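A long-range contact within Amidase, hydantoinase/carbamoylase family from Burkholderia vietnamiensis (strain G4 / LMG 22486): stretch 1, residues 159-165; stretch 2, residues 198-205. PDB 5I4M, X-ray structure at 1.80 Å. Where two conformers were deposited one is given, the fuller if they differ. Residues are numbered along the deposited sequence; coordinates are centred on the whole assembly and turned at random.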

# COMPACT_ATOMS: atom_id res chain seq x y z
N VAL A 159 18.88 -14.58 -5.51
CA VAL A 159 18.40 -15.79 -6.18
C VAL A 159 19.34 -16.18 -7.31
O VAL A 159 19.55 -17.37 -7.57
CB VAL A 159 16.95 -15.60 -6.66
CG1 VAL A 159 16.54 -16.72 -7.59
CG2 VAL A 159 16.02 -15.59 -5.46
N ALA A 160 19.96 -15.21 -7.98
CA ALA A 160 20.78 -15.54 -9.14
C ALA A 160 22.09 -16.20 -8.72
O ALA A 160 22.55 -17.14 -9.38
CB ALA A 160 21.04 -14.29 -9.98
N SER A 161 22.71 -15.73 -7.62
CA SER A 161 23.85 -16.47 -7.09
C SER A 161 23.40 -17.78 -6.45
O SER A 161 24.16 -18.75 -6.45
CB SER A 161 24.65 -15.62 -6.10
OG SER A 161 23.83 -15.07 -5.09
N GLY A 162 22.17 -17.83 -5.93
CA GLY A 162 21.63 -19.10 -5.46
C GLY A 162 21.50 -20.13 -6.57
O GLY A 162 21.77 -21.31 -6.37
N VAL A 163 21.05 -19.70 -7.75
CA VAL A 163 21.02 -20.62 -8.89
C VAL A 163 22.43 -21.07 -9.24
O VAL A 163 22.70 -22.26 -9.45
CB VAL A 163 20.33 -19.97 -10.10
CG1 VAL A 163 20.41 -20.93 -11.28
CG2 VAL A 163 18.89 -19.60 -9.79
N PHE A 164 23.35 -20.10 -9.31
CA PHE A 164 24.75 -20.41 -9.63
C PHE A 164 25.31 -21.46 -8.69
O PHE A 164 25.94 -22.43 -9.13
CB PHE A 164 25.58 -19.12 -9.57
CG PHE A 164 27.01 -19.30 -10.04
CD1 PHE A 164 27.98 -19.83 -9.19
CD2 PHE A 164 27.37 -18.96 -11.33
CE1 PHE A 164 29.29 -20.02 -9.62
CE2 PHE A 164 28.68 -19.15 -11.77
CZ PHE A 164 29.64 -19.67 -10.91
N ALA A 165 25.05 -21.31 -7.40
CA ALA A 165 25.59 -22.20 -6.38
C ALA A 165 24.84 -23.52 -6.28
O ALA A 165 25.23 -24.36 -5.47
CB ALA A 165 25.58 -21.50 -5.02
N PRO A 198 25.63 -21.30 -19.25
CA PRO A 198 24.93 -21.97 -18.14
C PRO A 198 25.14 -21.19 -16.85
O PRO A 198 26.19 -20.59 -16.62
CB PRO A 198 25.59 -23.35 -18.08
CG PRO A 198 26.12 -23.57 -19.46
CD PRO A 198 26.57 -22.21 -19.93
N CYS A 199 24.10 -21.17 -16.02
CA CYS A 199 24.19 -20.52 -14.71
C CYS A 199 24.78 -21.52 -13.73
O CYS A 199 24.13 -22.51 -13.38
CB CYS A 199 22.83 -20.03 -14.26
SG CYS A 199 22.92 -19.11 -12.71
N GLY A 200 26.03 -21.28 -13.30
CA GLY A 200 26.73 -22.23 -12.46
C GLY A 200 27.38 -23.34 -13.28
O GLY A 200 27.29 -23.41 -14.50
N GLY A 201 28.05 -24.24 -12.54
CA GLY A 201 28.76 -25.37 -13.10
C GLY A 201 30.27 -25.22 -13.05
O GLY A 201 30.97 -26.22 -12.86
N ARG A 202 30.76 -24.01 -13.20
CA ARG A 202 32.20 -23.78 -13.29
C ARG A 202 32.80 -23.82 -11.90
O ARG A 202 32.28 -23.18 -10.98
CB ARG A 202 32.49 -22.41 -13.92
CG ARG A 202 32.23 -22.31 -15.39
CD ARG A 202 32.91 -21.07 -15.91
NE ARG A 202 32.33 -19.85 -15.37
CZ ARG A 202 33.04 -18.81 -14.94
NH1 ARG A 202 34.37 -18.88 -14.96
NH2 ARG A 202 32.44 -17.72 -14.50
N LYS A 203 33.89 -24.56 -11.74
CA LYS A 203 34.63 -24.50 -10.50
C LYS A 203 35.26 -23.12 -10.35
O LYS A 203 35.84 -22.58 -11.30
CB LYS A 203 35.72 -25.57 -10.46
N LEU A 204 35.12 -22.54 -9.16
CA LEU A 204 35.81 -21.31 -8.81
C LEU A 204 36.96 -21.65 -7.87
O LEU A 204 36.80 -22.45 -6.95
CB LEU A 204 34.86 -20.31 -8.15
CG LEU A 204 33.56 -20.03 -8.90
CD1 LEU A 204 32.66 -19.06 -8.12
CD2 LEU A 204 33.85 -19.48 -10.30
N HIS A 205 38.12 -21.03 -8.11
CA HIS A 205 39.26 -21.26 -7.23
C HIS A 205 39.05 -20.60 -5.88
O HIS A 205 39.34 -21.20 -4.83
CB HIS A 205 40.54 -20.75 -7.89
CG HIS A 205 41.77 -20.99 -7.08
ND1 HIS A 205 42.20 -22.26 -6.75
CD2 HIS A 205 42.66 -20.14 -6.52
CE1 HIS A 205 43.30 -22.18 -6.03
NE2 HIS A 205 43.60 -20.90 -5.87
O HOH W 1 24.26 -24.43 -10.99
O HOH W 2 28.27 -23.92 -9.24

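Stretch 1 is helical from Val-159 to Phe-164, held by the i to i+4 backbone hydrogen bonds Val-163 N to Val-159 O (2.8 Å), Phe-164 N to Ala-160 O (3.1 Å) and Ala-165 N to Ser-161 O (2.9 Å). Stretch 2 has no regular secondary structure and passes close to the later residues of stretch 1, coming nearest at Phe-164 and Gly-200, whose CA atoms lie 3.9 Å apart. No direct hydrogen bond links the two segments. The 320 Å² of buried surface, summed over both sides, is instead maintained by apolar packing, contacts to an aromatic ring and bridging water.

Pro-198 stays clear of the helix, and the contact begins at Cys-199. With chi1 in the t rotamer, its sulfur sits against the helix, 3.4 Å from SG to Val-163 CG1 and 4.1 Å from SG to Phe-164 CB. SG also lies 3.6 Å from Phe-164 N; that amide is hydrogen-bonded to Ala-160 O within the helix. Sulfur is compact and polarizable, and it packs closely against the apolar atoms here. On the backbone side, water 1 lies 3.1 Å from both Cys-199 O and Val-163 O, well placed to donate to either and so to link the two backbones.

Gly-200 makes the most intimate approach. Its CA lies over one face of the Phe-164 ring, 3.8 Å from the ring centroid and 20° off the ring normal, a CH-pi geometry that directs the weakly polarized alpha C-H group at the aromatic cloud. The same CA is 3.4 Å from Phe-164 O in a CA-H...O contact, so the glycine engages both the side chain and the backbone of one residue. A CB here would fall 2.3 Å from Phe-164 O, a clash, and the phi/psi of 83/180° would also jam it against the preceding carbonyl. The absence of a side chain therefore permits the close passage.

At Gly-201 the contact is mainly water-mediated: water 2 donates to Phe-164 O at 2.8 Å and accepts a weak hydrogen bond from Gly-201 N at 3.3 Å. Arg-202 adds a peripheral contact, its carbonyl O lying 4.4 Å from Phe-164 CZ, while its guanidinium nitrogens NH1 and NH2 are hydrogen-bonded elsewhere in the structure. Lys-203 points its CB away from the helix, and Leu-204 then turns its CB toward it, bringing CD1 to 3.8 Å from Phe-164 CE1 in a purely apolar pairing. Phe-164 thus meets successive residues from Cys-199 to Arg-202 and then Leu-204, before His-205 passes out of reach.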